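Nicastrin (Dictyostelium purpureum, PDB 4R12) probably serves as an essential subunit of the gamma-secretase complex, which cleaves integral membrane proteins such as Notch receptors within the membrane. Local coordinates at residues S21-K26 with D578-K583; F137-P142 with T224-D229; R507-I512 with S541-H546. All blocks are in the same frame, centred on the assembly; numbering follows the deposited sequence.

How the interactions relate
Interactions 1 and 2 are neighbours, and interaction 3 stands apart. Residues of interaction 2 reach strand 21-29, which carries one side of interaction 1. R228 NH2 bonds to T25 OG1, and K26 NZ to S138 OG, both probable hydrogen bonds. Interaction 1 is partly buried and joins segments near the two ends of the chain by thin apolar contacts and one bridging water. Interaction 2 is buried and purely aromatic, between the small lobe and a loop of the large lobe. Interaction 3 is also buried. It sets a helix end on a strand and mixes CH-pi, apolar and direct hydrogen-bonding chemistry. It lies across the chain's centre from interaction 2, with nearest atoms about 17 Å apart.

Interaction 1 (S21-K26 with D578-K583); sequences SYPCTK and DYTALK
The first torsion of T580 (chi1 -86°) sets OG1 beside the backbone N and puts the methyl CG2 anti to that nitrogen, beside the carbonyl carbon. Both branches then meet the ring of P23. In S21 the torsion differs: chi1 78° holds OG between the backbone N and the carbonyl carbon. P23 and T580 cross obliquely. P23 CG lies 3.8 Å from T580 CG2 and equally far from T580 OG1. P23 CB adds a looser touch on the same methyl. At the other end, S21 CB sits 4.1 Å from L582 CB. L582 CD2 comes nearly as close to that carbon. S21 OG is 4.1 Å from T580 CG2, so the T580 methyl lies near both S21 and P23.

The two backbones do not pair here. The CA atoms of S21 and L582 are 6.8 Å apart. One water spans the gap. It is 2.7 Å from S21 OG, and it accepts a weak bond from L582 N at 2.9 Å.

The contact joins segments near the two ends of the chain, in what is probably its extracellular part. Strand 21-29 bonds to strand 143-146 of the small lobe, and strand 581-586 bonds to strand 169-174 of the same lobe. F144 lies against both S21 and T580, and L582 also packs on I146. C24, just past P23, is tied to C36 by a disulfide.

The direct touches are all van der Waals in kind, and the water supplies the polar link. T580 OG1 is buried by P23 and has no hydrogen-bond partner in the model. This implies a modest, mostly apolar contact, probably with some polar cost at that hydroxyl.

Interaction 2 (F137-P142 with T224-D229); sequences FSFPFP and TAFFRD
F139 brings its CE1 to the edge of the F226 ring, close to the plane of that ring. Relative to the F139 ring, F226 CZ comes in obliquely. The ring planes stand at 67° and the centroids are 5.8 Å apart, an oblique aromatic pair. Another flat group lies next to it: F226 CD1 sits over the centre of one face of the F227 ring.

The pair belongs to an aromatic cluster between the two lobes of nicastrin. F139 lies on a short, weakly bonded strand of the small lobe. F226 sits in the loop between strand 214-220 and helix 234-252 of the large lobe, which is related to zinc exopeptidases. F134 meets both rings, and F77 meets F226 edge-to-face.

The two side chains come from opposite directions. F226 CG lies anti to the backbone N (chi1 -168°), which carries the ring end toward F139. An alanine at F139 is likely to open a gap beside the F226 ring edge and leave F134 without one of its aromatic neighbours.

R228 ties the same loop to strand 21-29 through T25. Its guanidinium lies with F226 O over one face, offset toward the rim. In the ring contact itself, F139 CE1 is 3.7 Å from F226 CZ and 3.9 Å from F226 CE2.

Interaction 3 (R507-I512 with S541-H546); sequences RLLYSI and SNTHLH
S541 lies over one face of the Y510 ring. Its CB is 3.5 Å from the Y510 ring centroid and only 7° off the ring normal, a CH-pi contact. S541 OG, anti to the backbone N (chi1 179°), turns to the helix backbone instead and donates to Y510 O at 3.0 Å. The bond meets a lone pair in the carbonyl plane, at a C=O...donor angle of 123°. T543 comes at the ring aslant, with T543 CB 3.6 Å from Y510 CD2. The methyl T543 CG2 reaches on to L509 CG at 4.1 Å.

Here the last turns of helix 500-512 pack on the start of strand 542-548, which pairs antiparallel with strand 192-203. N542 is the centre of an inverse gamma turn. L509 and I512 of the helix also touch I248 of helix 234-252.

The phenol end of Y510 bonds to V539 O, and its side chain is about 7 Å from the bound calcium ion. S541 OG also bonds to T513 OG1, and T543 OG1 to S202 OG. H544 NE2 donates to N542 OD1 at 2.6 Å, nearly straight and in the plane of the H544 ring.

Interaction 1 (S21-K26 with D578-K583)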
loop_
_atom_site.group_PDB
_atom_site.type_symbol
_atom_site.label_atom_id
_atom_site.label_comp_id
_atom_site.label_asym_id
_atom_site.label_seq_id
_atom_site.Cartn_x
_atom_site.Cartn_y
_atom_site.Cartn_z
ATOM N N SER A 21 13.209 -15.153 2.590
ATOM C CA SER A 21 14.049 -13.956 2.645
ATOM C C SER A 21 13.401 -12.793 1.889
ATOM O O SER A 21 12.705 -12.993 0.881
ATOM C CB SER A 21 15.439 -14.237 2.072
ATOM O OG SER A 21 15.412 -14.234 0.656
ATOM N N TYR A 22 13.652 -11.575 2.374
ATOM C CA TYR A 22 12.956 -10.398 1.885
ATOM C C TYR A 22 13.969 -9.316 1.515
ATOM O O TYR A 22 14.496 -8.623 2.379
ATOM C CB TYR A 22 11.976 -9.884 2.939
ATOM C CG TYR A 22 11.149 -10.978 3.594
ATOM C CD1 TYR A 22 10.090 -11.571 2.925
ATOM C CD2 TYR A 22 11.427 -11.409 4.888
ATOM C CE1 TYR A 22 9.333 -12.588 3.520
ATOM C CE2 TYR A 22 10.675 -12.418 5.490
ATOM C CZ TYR A 22 9.630 -13.000 4.800
ATOM O OH TYR A 22 8.865 -13.992 5.396
ATOM N N PRO A 23 14.243 -9.180 0.217
ATOM C CA PRO A 23 15.328 -8.302 -0.241
ATOM C C PRO A 23 14.957 -6.822 -0.250
ATOM O O PRO A 23 13.790 -6.446 -0.429
ATOM C CB PRO A 23 15.589 -8.793 -1.664
ATOM C CG PRO A 23 14.244 -9.298 -2.126
ATOM C CD PRO A 23 13.568 -9.875 -0.897
ATOM N N CYS A 24 15.972 -5.993 -0.041
ATOM C CA CYS A 24 15.932 -4.594 -0.408
ATOM C C CYS A 24 16.180 -4.490 -1.913
ATOM O O CYS A 24 17.149 -5.052 -2.413
ATOM C CB CYS A 24 16.992 -3.817 0.379
ATOM S SG CYS A 24 17.220 -2.118 -0.160
ATOM N N THR A 25 15.308 -3.801 -2.642
ATOM C CA THR A 25 15.436 -3.745 -4.102
ATOM C C THR A 25 15.776 -2.330 -4.537
ATOM O O THR A 25 15.729 -1.414 -3.718
ATOM C CB THR A 25 14.146 -4.201 -4.792
ATOM O OG1 THR A 25 13.090 -3.313 -4.433
ATOM C CG2 THR A 25 13.776 -5.640 -4.363
ATOM N N LYS A 26 16.115 -2.154 -5.812
ATOM C CA LYS A 26 16.530 -0.840 -6.321
ATOM C C LYS A 26 15.397 -0.118 -7.049
ATOM O O LYS A 26 14.727 -0.687 -7.927
ATOM C CB LYS A 26 17.739 -0.975 -7.267
ATOM C CG LYS A 26 18.653 0.275 -7.301
ATOM C CD LYS A 26 19.735 0.161 -6.219
ATOM C CE LYS A 26 20.471 1.470 -5.956
ATOM N NZ LYS A 26 21.543 1.248 -4.927
ATOM N N ASP A 578 16.312 -10.916 -12.093
ATOM C CA ASP A 578 16.090 -12.316 -12.473
ATOM C C ASP A 578 15.656 -13.158 -11.287
ATOM O O ASP A 578 14.637 -13.852 -11.349
ATOM C CB ASP A 578 17.354 -12.917 -13.101
ATOM C CG ASP A 578 17.562 -12.463 -14.533
ATOM O OD1 ASP A 578 16.677 -11.754 -15.067
ATOM O OD2 ASP A 578 18.604 -12.823 -15.131
ATOM N N TYR A 579 16.429 -13.104 -10.206
ATOM C CA TYR A 579 16.120 -13.901 -9.021
ATOM C C TYR A 579 16.788 -13.360 -7.760
ATOM O O TYR A 579 17.780 -12.624 -7.820
ATOM C CB TYR A 579 16.547 -15.356 -9.226
ATOM C CG TYR A 579 18.024 -15.574 -8.999
ATOM C CD1 TYR A 579 18.951 -15.169 -9.945
ATOM C CD2 TYR A 579 18.490 -16.171 -7.833
ATOM C CE1 TYR A 579 20.303 -15.354 -9.744
ATOM C CE2 TYR A 579 19.841 -16.362 -7.619
ATOM C CZ TYR A 579 20.745 -15.950 -8.580
ATOM O OH TYR A 579 22.099 -16.132 -8.386
ATOM N N THR A 580 16.236 -13.755 -6.618
ATOM C CA THR A 580 16.749 -13.368 -5.314
ATOM C C THR A 580 17.002 -14.612 -4.464
ATOM O O THR A 580 16.160 -15.512 -4.428
ATOM C CB THR A 580 15.759 -12.421 -4.607
ATOM O OG1 THR A 580 16.018 -11.072 -5.016
ATOM C CG2 THR A 580 15.881 -12.535 -3.092
ATOM N N ALA A 581 18.152 -14.680 -3.791
ATOM C CA ALA A 581 18.451 -15.844 -2.954
ATOM C C ALA A 581 19.414 -15.548 -1.805
ATOM O O ALA A 581 20.310 -14.702 -1.907
ATOM C CB ALA A 581 19.007 -16.979 -3.808
ATOM N N LEU A 582 19.217 -16.276 -0.710
ATOM C CA LEU A 582 20.068 -16.179 0.462
ATOM C C LEU A 582 20.547 -17.573 0.847
ATOM O O LEU A 582 19.743 -18.473 1.106
ATOM C CB LEU A 582 19.310 -15.513 1.618
ATOM C CG LEU A 582 19.960 -15.333 2.992
ATOM C CD1 LEU A 582 21.453 -15.090 2.908
ATOM C CD2 LEU A 582 19.295 -14.147 3.682
ATOM N N LYS A 583 21.861 -17.749 0.870
ATOM C CA LYS A 583 22.450 -19.043 1.156
ATOM C C LYS A 583 23.426 -18.924 2.312
ATOM O O LYS A 583 24.161 -17.941 2.411
ATOM C CB LYS A 583 23.167 -19.597 -0.082
ATOM C CG LYS A 583 22.337 -19.552 -1.361
ATOM C CD LYS A 583 23.220 -19.681 -2.603
ATOM C CE LYS A 583 22.399 -19.529 -3.879
ATOM N NZ LYS A 583 23.257 -19.513 -5.100
HETATM O O HOH W 1 16.328 -16.559 -0.355
#

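Interaction 2 (F137-P142 with T224-D229)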
loop_
_atom_site.group_PDB
_atom_site.type_symbol
_atom_site.label_atom_id
_atom_site.label_comp_id
_atom_site.label_asym_id
_atom_site.label_seq_id
_atom_site.Cartn_x
_atom_site.Cartn_y
_atom_site.Cartn_z
ATOM N N PHE A 137 18.033 5.927 0.695
ATOM C CA PHE A 137 19.476 5.936 0.469
ATOM C C PHE A 137 19.852 4.890 -0.572
ATOM O O PHE A 137 19.141 3.896 -0.754
ATOM C CB PHE A 137 20.223 5.676 1.771
ATOM C CG PHE A 137 20.243 6.855 2.695
ATOM C CD1 PHE A 137 19.163 7.123 3.523
ATOM C CD2 PHE A 137 21.339 7.713 2.720
ATOM C CE1 PHE A 137 19.179 8.233 4.373
ATOM C CE2 PHE A 137 21.364 8.816 3.567
ATOM C CZ PHE A 137 20.285 9.075 4.395
ATOM N N SER A 138 20.971 5.109 -1.250
ATOM C CA SER A 138 21.441 4.192 -2.276
ATOM C C SER A 138 22.551 3.292 -1.750
ATOM O O SER A 138 23.666 3.748 -1.499
ATOM C CB SER A 138 21.939 4.963 -3.506
ATOM O OG SER A 138 22.373 4.057 -4.504
ATOM N N PHE A 139 22.239 2.011 -1.589
ATOM C CA PHE A 139 23.184 1.040 -1.044
ATOM C C PHE A 139 23.846 0.233 -2.159
ATOM O O PHE A 139 23.152 -0.319 -3.011
ATOM C CB PHE A 139 22.475 0.084 -0.071
ATOM C CG PHE A 139 21.811 0.775 1.080
ATOM C CD1 PHE A 139 20.505 1.237 0.973
ATOM C CD2 PHE A 139 22.491 0.973 2.268
ATOM C CE1 PHE A 139 19.891 1.884 2.030
ATOM C CE2 PHE A 139 21.878 1.614 3.334
ATOM C CZ PHE A 139 20.582 2.067 3.212
ATOM N N PRO A 140 25.192 0.164 -2.157
ATOM C CA PRO A 140 25.955 -0.609 -3.146
ATOM C C PRO A 140 26.163 -2.080 -2.767
ATOM O O PRO A 140 26.947 -2.789 -3.421
ATOM C CB PRO A 140 27.300 0.126 -3.190
ATOM C CG PRO A 140 27.461 0.630 -1.798
ATOM C CD PRO A 140 26.069 1.015 -1.333
ATOM N N PHE A 141 25.480 -2.526 -1.719
ATOM C CA PHE A 141 25.560 -3.907 -1.259
ATOM C C PHE A 141 24.146 -4.373 -0.948
ATOM O O PHE A 141 23.277 -3.540 -0.685
ATOM C CB PHE A 141 26.464 -4.032 -0.021
ATOM C CG PHE A 141 26.107 -3.091 1.106
ATOM C CD1 PHE A 141 25.057 -3.378 1.976
ATOM C CD2 PHE A 141 26.834 -1.927 1.312
ATOM C CE1 PHE A 141 24.741 -2.508 3.010
ATOM C CE2 PHE A 141 26.525 -1.063 2.351
ATOM C CZ PHE A 141 25.479 -1.353 3.199
ATOM N N PRO A 142 23.906 -5.691 -0.975
ATOM C CA PRO A 142 22.534 -6.149 -0.742
ATOM C C PRO A 142 22.153 -6.153 0.739
ATOM O O PRO A 142 23.004 -6.343 1.621
ATOM C CB PRO A 142 22.544 -7.566 -1.310
ATOM C CG PRO A 142 23.958 -8.024 -1.105
ATOM C CD PRO A 142 24.816 -6.808 -1.286
ATOM N N THR A 224 4.107 0.980 2.011
ATOM C CA THR A 224 5.550 1.081 1.783
ATOM C C THR A 224 6.323 0.441 2.917
ATOM O O THR A 224 5.793 0.228 4.000
ATOM C CB THR A 224 6.030 2.537 1.653
ATOM O OG1 THR A 224 5.576 3.293 2.787
ATOM C CG2 THR A 224 5.515 3.166 0.372
ATOM N N ALA A 225 7.596 0.162 2.646
ATOM C CA ALA A 225 8.512 -0.391 3.629
ATOM C C ALA A 225 9.924 -0.370 3.056
ATOM O O ALA A 225 10.113 -0.179 1.847
ATOM C CB ALA A 225 8.121 -1.797 4.011
ATOM N N PHE A 226 10.909 -0.543 3.927
ATOM C CA PHE A 226 12.291 -0.707 3.493
ATOM C C PHE A 226 12.351 -2.035 2.740
ATOM O O PHE A 226 12.902 -2.115 1.651
ATOM C CB PHE A 226 13.257 -0.704 4.681
ATOM C CG PHE A 226 14.710 -0.574 4.293
ATOM C CD1 PHE A 226 15.432 -1.682 3.880
ATOM C CD2 PHE A 226 15.347 0.662 4.346
ATOM C CE1 PHE A 226 16.769 -1.574 3.529
ATOM C CE2 PHE A 226 16.695 0.788 3.991
ATOM C CZ PHE A 226 17.399 -0.332 3.584
ATOM N N PHE A 227 11.771 -3.064 3.352
ATOM C CA PHE A 227 11.660 -4.400 2.750
ATOM C C PHE A 227 10.238 -4.580 2.252
ATOM O O PHE A 227 9.343 -4.908 3.033
ATOM C CB PHE A 227 12.013 -5.498 3.770
ATOM C CG PHE A 227 13.389 -5.352 4.350
ATOM C CD1 PHE A 227 14.508 -5.626 3.579
ATOM C CD2 PHE A 227 13.566 -4.918 5.644
ATOM C CE1 PHE A 227 15.786 -5.468 4.098
ATOM C CE2 PHE A 227 14.839 -4.766 6.170
ATOM C CZ PHE A 227 15.951 -5.047 5.397
ATOM N N ARG A 228 10.020 -4.363 0.961
ATOM C CA ARG A 228 8.655 -4.212 0.467
ATOM C C ARG A 228 7.834 -5.512 0.456
ATOM O O ARG A 228 6.595 -5.458 0.382
ATOM C CB ARG A 228 8.685 -3.553 -0.923
ATOM C CG ARG A 228 8.992 -2.026 -0.814
ATOM C CD ARG A 228 9.335 -1.364 -2.150
ATOM N NE ARG A 228 10.728 -1.580 -2.555
ATOM C CZ ARG A 228 11.768 -0.891 -2.083
ATOM N NH1 ARG A 228 11.588 0.066 -1.177
ATOM N NH2 ARG A 228 13.003 -1.165 -2.516
ATOM N N ASP A 229 8.488 -6.666 0.560
ATOM C CA ASP A 229 7.741 -7.919 0.721
ATOM C C ASP A 229 7.123 -8.012 2.114
ATOM O O ASP A 229 6.316 -8.895 2.373
ATOM C CB ASP A 229 8.626 -9.139 0.479
ATOM C CG ASP A 229 9.087 -9.240 -0.959
ATOM O OD1 ASP A 229 8.238 -9.114 -1.871
ATOM O OD2 ASP A 229 10.310 -9.406 -1.172
#

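Interaction 3 (R507-I512 with S541-H546)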
loop_
_atom_site.group_PDB
_atom_site.type_symbol
_atom_site.label_atom_id
_atom_site.label_comp_id
_atom_site.label_asym_id
_atom_site.label_seq_id
_atom_site.Cartn_x
_atom_site.Cartn_y
_atom_site.Cartn_z
ATOM N N ARG A 507 -11.274 -9.231 -6.609
ATOM C CA ARG A 507 -12.239 -10.334 -6.677
ATOM C C ARG A 507 -13.174 -10.350 -5.462
ATOM O O ARG A 507 -14.360 -10.696 -5.581
ATOM C CB ARG A 507 -11.517 -11.666 -6.800
ATOM C CG ARG A 507 -10.614 -11.826 -8.023
ATOM C CD ARG A 507 -11.325 -12.426 -9.219
ATOM N NE ARG A 507 -11.861 -13.763 -8.952
ATOM C CZ ARG A 507 -12.645 -14.423 -9.801
ATOM N NH1 ARG A 507 -12.974 -13.859 -10.957
ATOM N NH2 ARG A 507 -13.104 -15.639 -9.500
ATOM N N LEU A 508 -12.654 -9.964 -4.300
ATOM C CA LEU A 508 -13.473 -9.903 -3.096
ATOM C C LEU A 508 -14.497 -8.757 -3.172
ATOM O O LEU A 508 -15.681 -8.959 -2.904
ATOM C CB LEU A 508 -12.580 -9.758 -1.854
ATOM C CG LEU A 508 -13.301 -9.651 -0.511
ATOM C CD1 LEU A 508 -14.122 -10.936 -0.227
ATOM C CD2 LEU A 508 -12.298 -9.358 0.623
ATOM N N LEU A 509 -14.045 -7.565 -3.560
ATOM C CA LEU A 509 -14.932 -6.403 -3.699
ATOM C C LEU A 509 -16.008 -6.671 -4.753
ATOM O O LEU A 509 -17.178 -6.361 -4.546
ATOM C CB LEU A 509 -14.136 -5.145 -4.081
ATOM C CG LEU A 509 -14.905 -3.826 -4.269
ATOM C CD1 LEU A 509 -15.681 -3.480 -3.010
ATOM C CD2 LEU A 509 -13.962 -2.684 -4.619
ATOM N N TYR A 510 -15.584 -7.221 -5.888
ATOM C CA TYR A 510 -16.502 -7.588 -6.964
ATOM C C TYR A 510 -17.598 -8.518 -6.427
ATOM O O TYR A 510 -18.786 -8.307 -6.669
ATOM C CB TYR A 510 -15.730 -8.261 -8.109
ATOM C CG TYR A 510 -16.533 -8.487 -9.379
ATOM C CD1 TYR A 510 -17.432 -9.552 -9.488
ATOM C CD2 TYR A 510 -16.386 -7.636 -10.478
ATOM C CE1 TYR A 510 -18.169 -9.753 -10.651
ATOM C CE2 TYR A 510 -17.120 -7.830 -11.645
ATOM C CZ TYR A 510 -18.006 -8.891 -11.727
ATOM O OH TYR A 510 -18.735 -9.091 -12.879
ATOM N N SER A 511 -17.192 -9.536 -5.675
ATOM C CA SER A 511 -18.135 -10.510 -5.147
ATOM C C SER A 511 -19.103 -9.909 -4.120
ATOM O O SER A 511 -20.306 -10.171 -4.176
ATOM C CB SER A 511 -17.373 -11.687 -4.518
ATOM O OG SER A 511 -18.282 -12.602 -3.943
ATOM N N ILE A 512 -18.588 -9.101 -3.190
ATOM C CA ILE A 512 -19.435 -8.587 -2.112
ATOM C C ILE A 512 -20.524 -7.667 -2.659
ATOM O O ILE A 512 -21.629 -7.588 -2.125
ATOM C CB ILE A 512 -18.610 -7.809 -1.076
ATOM C CG1 ILE A 512 -17.766 -8.763 -0.245
ATOM C CG2 ILE A 512 -19.514 -7.017 -0.136
ATOM C CD1 ILE A 512 -16.738 -7.951 0.577
ATOM N N SER A 541 -21.289 -7.642 -11.301
ATOM C CA SER A 541 -21.026 -6.579 -10.322
ATOM C C SER A 541 -20.491 -5.341 -11.019
ATOM O O SER A 541 -19.680 -5.447 -11.940
ATOM C CB SER A 541 -20.018 -7.049 -9.266
ATOM O OG SER A 541 -19.731 -6.025 -8.324
ATOM N N ASN A 542 -20.919 -4.172 -10.550
ATOM C CA ASN A 542 -20.437 -2.886 -11.053
ATOM C C ASN A 542 -19.117 -2.501 -10.380
ATOM O O ASN A 542 -19.012 -1.467 -9.710
ATOM C CB ASN A 542 -21.502 -1.804 -10.833
ATOM C CG ASN A 542 -21.307 -0.597 -11.724
ATOM O OD1 ASN A 542 -20.520 -0.626 -12.665
ATOM N ND2 ASN A 542 -22.031 0.471 -11.432
ATOM N N THR A 543 -18.115 -3.354 -10.578
ATOM C CA THR A 543 -16.801 -3.228 -9.947
ATOM C C THR A 543 -15.735 -3.291 -11.028
ATOM O O THR A 543 -15.812 -4.135 -11.918
ATOM C CB THR A 543 -16.575 -4.356 -8.921
ATOM O OG1 THR A 543 -17.566 -4.260 -7.889
ATOM C CG2 THR A 543 -15.171 -4.291 -8.295
ATOM N N HIS A 544 -14.739 -2.413 -10.957
ATOM C CA HIS A 544 -13.864 -2.173 -12.105
ATOM C C HIS A 544 -12.436 -1.843 -11.708
ATOM O O HIS A 544 -12.199 -1.107 -10.747
ATOM C CB HIS A 544 -14.439 -1.031 -12.962
ATOM C CG HIS A 544 -15.884 -1.225 -13.308
ATOM N ND1 HIS A 544 -16.300 -2.063 -14.320
ATOM C CD2 HIS A 544 -17.010 -0.739 -12.733
ATOM C CE1 HIS A 544 -17.621 -2.065 -14.374
ATOM N NE2 HIS A 544 -18.076 -1.267 -13.422
ATOM N N LEU A 545 -11.490 -2.398 -12.453
ATOM C CA LEU A 545 -10.099 -2.001 -12.335
ATOM C C LEU A 545 -9.832 -0.696 -13.079
ATOM O O LEU A 545 -10.465 -0.426 -14.100
ATOM C CB LEU A 545 -9.185 -3.093 -12.898
ATOM C CG LEU A 545 -9.255 -4.470 -12.235
ATOM C CD1 LEU A 545 -8.545 -5.499 -13.111
ATOM C CD2 LEU A 545 -8.615 -4.419 -10.861
ATOM N N HIS A 546 -8.879 0.090 -12.587
ATOM C CA HIS A 546 -8.396 1.244 -13.349
ATOM C C HIS A 546 -6.884 1.437 -13.182
ATOM O O HIS A 546 -6.351 1.263 -12.077
ATOM C CB HIS A 546 -9.118 2.529 -12.939
ATOM C CG HIS A 546 -9.126 3.561 -14.021
ATOM N ND1 HIS A 546 -10.193 3.729 -14.877
ATOM C CD2 HIS A 546 -8.176 4.435 -14.426
ATOM C CE1 HIS A 546 -9.910 4.684 -15.747
ATOM N NE2 HIS A 546 -8.690 5.127 -15.497
#